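Local coordinates for probable arabinosyltransferase B (Mycobacterium tuberculosis H37Rv, PDB 7BVF), which transfers arabinose units to build the arabinan of cell-wall arabinogalactan, acting as a membrane-embedded arabinosyltransferase that is a target of ethambutol, at residues A[884-889]-A[915-920]; A[650-655]-A[1057-1062]; A[116-121]-A[135-140]. All coordinates share one frame; numbering follows the deposited sequence.

Contact 3 comes first along the chain, within the concanavalin-like domain, and closes before the other two begin. Contact 2 then spans some four hundred residues, bringing the loop after helix 622-639, in the membrane-embedded part, against the loop between strands 1046-1053 and 1063-1067 of the C-terminal domain. Both segments of contact 1 fall in sequence between the two halves of contact 2 and belong to that same C-terminal domain. The centres of contacts 1 and 2 are about 15 Å apart, and Val888 and Ser887 pack on Ala1058. The centre of contact 3 lies about 60 and 59 Å from those of contacts 1 and 2, making it a separate, local feature.

Contact 1: residues A[884-889]-A[915-920]; sequences AGNSVL and RMVPDD
Gly885 CA lies 5.1 Å from Pro918 CA, and Asn886 CA equally far from Asp919 CA, the two touching backbones diverging so that close approach is confined to a few residues. One backbone hydrogen bond joins them: Asn886 N donates to Pro918 O over 3.2 Å, with an angle of 144° at the hydrogen and the donor tilted somewhat out of the carbonyl plane. Next to it, Asp919 CA points its hydrogen at Asn886 O, 3.5 Å away, a weaker C-H...O contact. Glycine suits position 885 because, without a side chain, its CA can lie 3.6 Å from Pro918 O.

The side chains fill in around this crossing. Val917 points toward the other segment; with CG1 anti to the backbone N (chi1 -179°), that methyl lies 3.9 Å from Gly885 CA and also reaches ND2 of Asn886, whose side chain crosses the valine at about a right angle. Pro918 contributes CG, 3.9 Å from Ala884 O. Asn886 CB lies 3.9 Å from OD1 of Asp919. Asp920 holds CG between its backbone N and carbonyl carbon (chi1 54°); its OD2 lies 3.6 Å from Gly885 O, two acceptors without a bond between them. Ser887 OG donates within its own segment, to Val888 O.

Beyond the crossing, Ala884 bonds through its backbone to Gln896, and Asp919 to Arg933. Pro918 and Asp920 lay their side chains on Leu932, so the contact ties the loop that follows strand 874-881 to the loop running into strand 932-935, beside the edge of that antiparallel sheet.

Contact 2: residues A[650-655]-A[1057-1062]; sequences SSYGVP and WARDWG
Arg1059 sets CD over the face of the Tyr652 ring, and this pair carries most of the contact. CD of the arginine sits above the centre of the ring, 3.8 Å from the centroid and 13° off the ring normal, a clear CH-pi contact. The chain leaves the backbone extended, then bends at chi3 (-77°), which turns NE off the straight path. The guanidinium beyond it is inclined by 34° to the ring plane: NH1 lies 3.8 Å from Tyr652 CD1, and Tyr652 CA stands over one face of the group, offset toward its rim. NH2 lies 3.8 Å from Gly653 N, without a bond.

At the other end of the ring, the phenol oxygen runs up beside Trp1061, with Tyr652 OH 3.6 Å from Trp1061 CA and almost as close to its CB. The two side chains lie side by side, pointing the same way. Glycine fits position 653 because phi there is positive, a conformation that a CB would strain.

No hydrogen bond crosses between these segments. The guanidinium has a long, weak ion pair through NE with Asp1056, while Gly653 O accepts from Arg728. At this point the junction between membrane-embedded part and C-terminal domain probably relies mainly on van der Waals and CH-pi contact between the CD methylene and the aromatic face, to which the arginine's positive charge may add some attraction.

Contact 3: residues A[116-121]-A[135-140]; sequences VVVSAQ and VPREQV
Gln121 O accepts the backbone N-H of Arg137, the one hydrogen bond across these segments. It is weak, 3.5 Å long, yet nearly straight at 163°. Its place in the fold is informative: strands 122-126 and 131-136 form a two-stranded antiparallel hairpin in which Val123 and Val135 are bonded, and Gln121 with Arg137 continues the same register one step past the strands. Here the chain turns into the short helix 137-140, with Pro136 as N-cap residue. Proline's restricted phi (-56°) suits the extended residue just before a helix, and its carbonyl accepts Gln139 N at 3.2 Å.

Van der Waals contact is carried mainly by Arg137, which points toward 116-121. Its CB lies 4.0 Å from Gln121 O. The chain continues extended, CG anti to the backbone N (chi1 -173°), passing Ser119 O at CD. A methyl of Val118, CG1, covers one face of the guanidinium and comes 4.4 Å from NE, whereas Ala120 CA stands at its edge. A long flexible residue suits this place, since its alkyl part can pack while its charge reaches farther. Val118, a buried residue, also packs on Val123 and Val88.

The polar ends are served mostly elsewhere. Arg137 NH2 makes a weak hydrogen bond with Pro92 O, and NH1 of the same arginine lies 3.9 Å from Val118 O. Ser119 OG bonds Arg122 O. Gln121 NE2 and Glu138 OE1 approach only to 4.5 Å.

With one weak bond and no salt bridge between the segments, this surface contact of the concanavalin-like domain is made largely by the extended arginine chain, with Val118 over its guanidinium; the positive charge near Val118 O and Pro92 O is consistent with a modest electrostatic contribution.

Contact 1: residues A[884-889]-A[915-920]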
loop_
_atom_site.group_PDB
_atom_site.type_symbol
_atom_site.label_atom_id
_atom_site.label_comp_id
_atom_site.label_asym_id
_atom_site.label_seq_id
_atom_site.Cartn_x
_atom_site.Cartn_y
_atom_site.Cartn_z
ATOM N N ALA A 884 -12.759 21.625 -20.039
ATOM C CA ALA A 884 -12.673 22.318 -18.760
ATOM C C ALA A 884 -14.072 22.678 -18.279
ATOM O O ALA A 884 -14.805 23.388 -18.973
ATOM C CB ALA A 884 -11.817 23.575 -18.883
ATOM N N GLY A 885 -14.432 22.201 -17.091
ATOM C CA GLY A 885 -15.737 22.491 -16.531
ATOM C C GLY A 885 -15.778 22.183 -15.055
ATOM O O GLY A 885 -14.919 21.474 -14.523
ATOM N N ASN A 886 -16.800 22.717 -14.395
ATOM C CA ASN A 886 -16.942 22.569 -12.956
ATOM C C ASN A 886 -17.584 21.233 -12.606
ATOM O O ASN A 886 -18.183 20.559 -13.446
ATOM C CB ASN A 886 -17.789 23.698 -12.375
ATOM C CG ASN A 886 -17.294 25.064 -12.777
ATOM O OD1 ASN A 886 -16.133 25.402 -12.565
ATOM N ND2 ASN A 886 -18.176 25.861 -13.365
ATOM N N SER A 887 -17.461 20.864 -11.335
ATOM C CA SER A 887 -18.089 19.668 -10.795
ATOM C C SER A 887 -17.905 19.671 -9.288
ATOM O O SER A 887 -17.086 20.416 -8.746
ATOM C CB SER A 887 -17.496 18.391 -11.390
ATOM O OG SER A 887 -16.224 18.114 -10.839
ATOM N N VAL A 888 -18.695 18.844 -8.617
ATOM C CA VAL A 888 -18.377 18.463 -7.252
ATOM C C VAL A 888 -17.281 17.401 -7.286
ATOM O O VAL A 888 -17.091 16.708 -8.288
ATOM C CB VAL A 888 -19.635 17.962 -6.519
ATOM C CG1 VAL A 888 -19.362 17.751 -5.047
ATOM C CG2 VAL A 888 -20.772 18.943 -6.703
ATOM N N LEU A 889 -16.527 17.301 -6.196
ATOM C CA LEU A 889 -15.433 16.365 -5.978
ATOM C C LEU A 889 -14.175 16.779 -6.744
ATOM O O LEU A 889 -13.110 16.215 -6.499
ATOM C CB LEU A 889 -15.810 14.913 -6.343
ATOM C CG LEU A 889 -14.823 13.748 -6.356
ATOM C CD1 LEU A 889 -14.677 13.160 -4.967
ATOM C CD2 LEU A 889 -15.271 12.691 -7.345
ATOM N N ARG A 915 -21.784 33.636 -21.967
ATOM C CA ARG A 915 -21.112 32.347 -22.080
ATOM C C ARG A 915 -21.466 31.526 -20.850
ATOM O O ARG A 915 -21.863 32.073 -19.820
ATOM C CB ARG A 915 -19.590 32.501 -22.186
ATOM C CG ARG A 915 -19.103 33.124 -23.474
ATOM C CD ARG A 915 -17.668 32.750 -23.779
ATOM N NE ARG A 915 -17.316 33.098 -25.152
ATOM C CZ ARG A 915 -16.237 32.653 -25.784
ATOM N NH1 ARG A 915 -15.391 31.840 -25.169
ATOM N NH2 ARG A 915 -16.004 33.025 -27.034
ATOM N N MET A 916 -21.314 30.204 -20.953
ATOM C CA MET A 916 -21.596 29.316 -19.838
ATOM C C MET A 916 -20.555 28.210 -19.808
ATOM O O MET A 916 -20.192 27.657 -20.843
ATOM C CB MET A 916 -22.995 28.697 -19.946
ATOM C CG MET A 916 -24.123 29.687 -20.184
ATOM S SD MET A 916 -25.745 28.932 -20.000
ATOM C CE MET A 916 -25.638 28.325 -18.321
ATOM N N VAL A 917 -20.088 27.877 -18.616
ATOM C CA VAL A 917 -19.095 26.825 -18.418
ATOM C C VAL A 917 -19.833 25.550 -18.032
ATOM O O VAL A 917 -20.680 25.588 -17.132
ATOM C CB VAL A 917 -18.062 27.209 -17.342
ATOM C CG1 VAL A 917 -17.026 26.118 -17.177
ATOM C CG2 VAL A 917 -17.396 28.513 -17.719
ATOM N N PRO A 918 -19.563 24.424 -18.684
ATOM C CA PRO A 918 -20.368 23.219 -18.459
ATOM C C PRO A 918 -20.172 22.638 -17.068
ATOM O O PRO A 918 -19.295 23.034 -16.301
ATOM C CB PRO A 918 -19.860 22.259 -19.536
ATOM C CG PRO A 918 -18.506 22.751 -19.871
ATOM C CD PRO A 918 -18.593 24.231 -19.770
ATOM N N ASP A 919 -21.029 21.671 -16.752
ATOM C CA ASP A 919 -20.946 20.872 -15.532
ATOM C C ASP A 919 -20.735 19.424 -15.958
ATOM O O ASP A 919 -21.695 18.676 -16.135
ATOM C CB ASP A 919 -22.208 20.999 -14.682
ATOM C CG ASP A 919 -22.375 22.367 -14.071
ATOM O OD1 ASP A 919 -21.372 22.936 -13.599
ATOM O OD2 ASP A 919 -23.516 22.873 -14.054
ATOM N N ASP A 920 -19.483 19.026 -16.126
ATOM C CA ASP A 920 -19.185 17.640 -16.443
ATOM C C ASP A 920 -18.754 16.889 -15.193
ATOM O O ASP A 920 -18.178 17.461 -14.267
ATOM C CB ASP A 920 -18.112 17.518 -17.527
ATOM C CG ASP A 920 -16.846 18.284 -17.210
ATOM O OD1 ASP A 920 -16.025 18.449 -18.134
ATOM O OD2 ASP A 920 -16.664 18.726 -16.061
#

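Contact 2: residues A[650-655]-A[1057-1062]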
loop_
_atom_site.group_PDB
_atom_site.type_symbol
_atom_site.label_atom_id
_atom_site.label_comp_id
_atom_site.label_asym_id
_atom_site.label_seq_id
_atom_site.Cartn_x
_atom_site.Cartn_y
_atom_site.Cartn_z
ATOM N N SER A 650 -25.037 9.906 2.283
ATOM C CA SER A 650 -24.911 10.740 3.464
ATOM C C SER A 650 -23.948 11.892 3.251
ATOM O O SER A 650 -23.827 12.752 4.124
ATOM C CB SER A 650 -24.453 9.894 4.650
ATOM O OG SER A 650 -25.397 8.883 4.941
ATOM N N SER A 651 -23.269 11.925 2.108
ATOM C CA SER A 651 -22.291 12.949 1.786
ATOM C C SER A 651 -22.866 14.057 0.921
ATOM O O SER A 651 -22.110 14.896 0.428
ATOM C CB SER A 651 -21.097 12.316 1.081
ATOM O OG SER A 651 -21.503 11.685 -0.117
ATOM N N TYR A 652 -24.177 14.077 0.718
ATOM C CA TYR A 652 -24.812 15.078 -0.130
ATOM C C TYR A 652 -24.951 16.370 0.658
ATOM O O TYR A 652 -25.893 16.537 1.433
ATOM C CB TYR A 652 -26.174 14.596 -0.612
ATOM C CG TYR A 652 -26.136 13.593 -1.736
ATOM C CD1 TYR A 652 -24.965 12.942 -2.077
ATOM C CD2 TYR A 652 -27.280 13.295 -2.453
ATOM C CE1 TYR A 652 -24.936 12.023 -3.096
ATOM C CE2 TYR A 652 -27.262 12.380 -3.473
ATOM C CZ TYR A 652 -26.087 11.747 -3.791
ATOM O OH TYR A 652 -26.061 10.829 -4.811
ATOM N N GLY A 653 -24.016 17.294 0.464
ATOM C CA GLY A 653 -24.124 18.636 0.991
ATOM C C GLY A 653 -23.159 18.968 2.107
ATOM O O GLY A 653 -22.974 20.153 2.404
ATOM N N VAL A 654 -22.542 17.972 2.737
ATOM C CA VAL A 654 -21.669 18.229 3.880
ATOM C C VAL A 654 -20.455 19.007 3.388
ATOM O O VAL A 654 -19.981 18.774 2.267
ATOM C CB VAL A 654 -21.283 16.928 4.600
ATOM C CG1 VAL A 654 -22.527 16.136 4.936
ATOM C CG2 VAL A 654 -20.346 16.102 3.763
ATOM N N PRO A 655 -19.950 19.972 4.169
ATOM C CA PRO A 655 -19.002 20.953 3.623
ATOM C C PRO A 655 -17.698 20.407 3.059
ATOM O O PRO A 655 -17.444 20.560 1.861
ATOM C CB PRO A 655 -18.732 21.855 4.830
ATOM C CG PRO A 655 -19.989 21.795 5.604
ATOM C CD PRO A 655 -20.436 20.372 5.499
ATOM N N TRP A 1057 -27.008 19.351 -10.721
ATOM C CA TRP A 1057 -26.585 19.067 -12.085
ATOM C C TRP A 1057 -25.120 18.662 -12.172
ATOM O O TRP A 1057 -24.721 18.054 -13.168
ATOM C CB TRP A 1057 -26.839 20.278 -12.981
ATOM C CG TRP A 1057 -28.244 20.810 -12.941
ATOM C CD1 TRP A 1057 -28.619 22.091 -12.682
ATOM C CD2 TRP A 1057 -29.455 20.083 -13.186
ATOM N NE1 TRP A 1057 -29.983 22.209 -12.741
ATOM C CE2 TRP A 1057 -30.520 20.989 -13.049
ATOM C CE3 TRP A 1057 -29.743 18.753 -13.500
ATOM C CZ2 TRP A 1057 -31.846 20.611 -13.217
ATOM C CZ3 TRP A 1057 -31.059 18.384 -13.672
ATOM C CH2 TRP A 1057 -32.093 19.306 -13.526
ATOM N N ALA A 1058 -24.310 18.969 -11.161
ATOM C CA ALA A 1058 -22.887 18.656 -11.188
ATOM C C ALA A 1058 -22.521 17.513 -10.250
ATOM O O ALA A 1058 -21.348 17.357 -9.902
ATOM C CB ALA A 1058 -22.064 19.896 -10.848
ATOM N N ARG A 1059 -23.495 16.707 -9.838
ATOM C CA ARG A 1059 -23.265 15.596 -8.928
ATOM C C ARG A 1059 -23.554 14.279 -9.631
ATOM O O ARG A 1059 -24.512 14.174 -10.404
ATOM C CB ARG A 1059 -24.130 15.718 -7.676
ATOM C CG ARG A 1059 -23.685 14.831 -6.534
ATOM C CD ARG A 1059 -24.533 15.052 -5.301
ATOM N NE ARG A 1059 -24.184 16.276 -4.587
ATOM C CZ ARG A 1059 -23.158 16.383 -3.751
ATOM N NH1 ARG A 1059 -22.371 15.342 -3.530
ATOM N NH2 ARG A 1059 -22.915 17.532 -3.140
ATOM N N ASP A 1060 -22.724 13.278 -9.353
ATOM C CA ASP A 1060 -22.845 11.949 -9.942
ATOM C C ASP A 1060 -23.499 11.026 -8.922
ATOM O O ASP A 1060 -22.865 10.630 -7.939
ATOM C CB ASP A 1060 -21.476 11.421 -10.357
ATOM C CG ASP A 1060 -21.562 10.136 -11.152
ATOM O OD1 ASP A 1060 -22.662 9.810 -11.644
ATOM O OD2 ASP A 1060 -20.529 9.448 -11.287
ATOM N N TRP A 1061 -24.762 10.679 -9.156
ATOM C CA TRP A 1061 -25.498 9.828 -8.233
ATOM C C TRP A 1061 -25.273 8.343 -8.472
ATOM O O TRP A 1061 -25.430 7.550 -7.539
ATOM C CB TRP A 1061 -26.996 10.130 -8.321
ATOM C CG TRP A 1061 -27.623 9.684 -9.598
ATOM C CD1 TRP A 1061 -27.727 10.397 -10.748
ATOM C CD2 TRP A 1061 -28.235 8.415 -9.858
ATOM N NE1 TRP A 1061 -28.365 9.659 -11.710
ATOM C CE2 TRP A 1061 -28.686 8.436 -11.188
ATOM C CE3 TRP A 1061 -28.443 7.262 -9.094
ATOM C CZ2 TRP A 1061 -29.333 7.353 -11.770
ATOM C CZ3 TRP A 1061 -29.085 6.191 -9.675
ATOM C CH2 TRP A 1061 -29.524 6.242 -10.997
ATOM N N GLY A 1062 -24.918 7.950 -9.679
ATOM C CA GLY A 1062 -24.745 6.558 -10.015
ATOM C C GLY A 1062 -24.995 6.350 -11.504
ATOM O O GLY A 1062 -24.609 7.182 -12.322
#

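Contact 3: residues A[116-121]-A[135-140]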
loop_
_atom_site.group_PDB
_atom_site.type_symbol
_atom_site.label_atom_id
_atom_site.label_comp_id
_atom_site.label_asym_id
_atom_site.label_seq_id
_atom_site.Cartn_x
_atom_site.Cartn_y
_atom_site.Cartn_z
ATOM N N VAL A 116 -22.459 -28.376 -29.242
ATOM C CA VAL A 116 -22.471 -29.611 -30.020
ATOM C C VAL A 116 -22.391 -29.257 -31.501
ATOM O O VAL A 116 -23.086 -29.846 -32.334
ATOM C CB VAL A 116 -23.709 -30.468 -29.698
ATOM C CG1 VAL A 116 -23.539 -31.883 -30.214
ATOM C CG2 VAL A 116 -23.945 -30.499 -28.206
ATOM N N VAL A 117 -21.558 -28.268 -31.834
ATOM C CA VAL A 117 -21.679 -27.581 -33.119
ATOM C C VAL A 117 -21.431 -28.534 -34.286
ATOM O O VAL A 117 -20.689 -29.516 -34.179
ATOM C CB VAL A 117 -20.738 -26.365 -33.171
ATOM C CG1 VAL A 117 -21.335 -25.223 -32.386
ATOM C CG2 VAL A 117 -19.402 -26.713 -32.577
ATOM N N VAL A 118 -22.092 -28.250 -35.409
ATOM C CA VAL A 118 -22.217 -29.171 -36.536
ATOM C C VAL A 118 -21.676 -28.513 -37.801
ATOM O O VAL A 118 -22.290 -28.603 -38.869
ATOM C CB VAL A 118 -23.677 -29.629 -36.722
ATOM C CG1 VAL A 118 -23.758 -30.825 -37.657
ATOM C CG2 VAL A 118 -24.289 -29.984 -35.387
ATOM N N SER A 119 -20.558 -27.800 -37.679
ATOM C CA SER A 119 -20.130 -26.883 -38.727
ATOM C C SER A 119 -19.966 -27.602 -40.064
ATOM O O SER A 119 -19.845 -28.828 -40.136
ATOM C CB SER A 119 -18.819 -26.201 -38.344
ATOM O OG SER A 119 -17.751 -27.128 -38.320
ATOM N N ALA A 120 -19.936 -26.806 -41.134
ATOM C CA ALA A 120 -20.047 -27.312 -42.499
ATOM C C ALA A 120 -18.964 -28.314 -42.872
ATOM O O ALA A 120 -19.053 -28.921 -43.943
ATOM C CB ALA A 120 -20.023 -26.146 -43.486
ATOM N N GLN A 121 -17.951 -28.506 -42.030
ATOM C CA GLN A 121 -16.908 -29.478 -42.303
ATOM C C GLN A 121 -16.819 -30.590 -41.267
ATOM O O GLN A 121 -16.254 -31.645 -41.574
ATOM C CB GLN A 121 -15.542 -28.774 -42.406
ATOM C CG GLN A 121 -14.390 -29.659 -42.860
ATOM C CD GLN A 121 -14.533 -30.111 -44.300
ATOM O OE1 GLN A 121 -14.912 -29.332 -45.172
ATOM N NE2 GLN A 121 -14.230 -31.380 -44.554
ATOM N N VAL A 135 -15.374 -35.052 -35.045
ATOM C CA VAL A 135 -15.454 -36.081 -36.078
ATOM C C VAL A 135 -15.865 -35.433 -37.397
ATOM O O VAL A 135 -16.800 -34.618 -37.419
ATOM C CB VAL A 135 -16.434 -37.195 -35.678
ATOM C CG1 VAL A 135 -16.716 -38.105 -36.852
ATOM C CG2 VAL A 135 -15.880 -38.000 -34.529
ATOM N N PRO A 136 -15.198 -35.747 -38.508
ATOM C CA PRO A 136 -15.638 -35.225 -39.807
ATOM C C PRO A 136 -17.092 -35.573 -40.092
ATOM O O PRO A 136 -17.589 -36.635 -39.714
ATOM C CB PRO A 136 -14.694 -35.907 -40.806
ATOM C CG PRO A 136 -14.019 -37.005 -40.039
ATOM C CD PRO A 136 -13.963 -36.535 -38.627
ATOM N N ARG A 137 -17.774 -34.653 -40.778
ATOM C CA ARG A 137 -19.220 -34.764 -40.929
ATOM C C ARG A 137 -19.614 -35.874 -41.893
ATOM O O ARG A 137 -20.658 -36.511 -41.705
ATOM C CB ARG A 137 -19.803 -33.432 -41.391
ATOM C CG ARG A 137 -21.315 -33.416 -41.409
ATOM C CD ARG A 137 -21.864 -32.050 -41.756
ATOM N NE ARG A 137 -23.319 -32.074 -41.838
ATOM C CZ ARG A 137 -24.065 -31.017 -42.131
ATOM N NH1 ARG A 137 -23.490 -29.847 -42.368
ATOM N NH2 ARG A 137 -25.384 -31.128 -42.184
ATOM N N GLU A 138 -18.811 -36.118 -42.929
ATOM C CA GLU A 138 -19.130 -37.178 -43.875
ATOM C C GLU A 138 -19.050 -38.564 -43.253
ATOM O O GLU A 138 -19.452 -39.536 -43.901
ATOM C CB GLU A 138 -18.203 -37.105 -45.090
ATOM C CG GLU A 138 -16.754 -37.450 -44.794
ATOM C CD GLU A 138 -15.939 -36.243 -44.374
ATOM O OE1 GLU A 138 -16.539 -35.193 -44.065
ATOM O OE2 GLU A 138 -14.695 -36.347 -44.347
ATOM N N GLN A 139 -18.545 -38.680 -42.026
ATOM C CA GLN A 139 -18.543 -39.952 -41.319
ATOM C C GLN A 139 -19.786 -40.127 -40.457
ATOM O O GLN A 139 -20.369 -41.215 -40.430
ATOM C CB GLN A 139 -17.286 -40.075 -40.457
ATOM C CG GLN A 139 -16.962 -41.500 -40.061
ATOM C CD GLN A 139 -15.664 -41.613 -39.292
ATOM O OE1 GLN A 139 -15.021 -40.610 -38.988
ATOM N NE2 GLN A 139 -15.273 -42.839 -38.969
ATOM N N VAL A 140 -20.209 -39.075 -39.752
ATOM C CA VAL A 140 -21.436 -39.174 -38.969
ATOM C C VAL A 140 -22.648 -39.232 -39.885
ATOM O O VAL A 140 -23.688 -39.785 -39.511
ATOM C CB VAL A 140 -21.548 -38.015 -37.962
ATOM C CG1 VAL A 140 -20.280 -37.897 -37.147
ATOM C CG2 VAL A 140 -21.851 -36.712 -38.672
#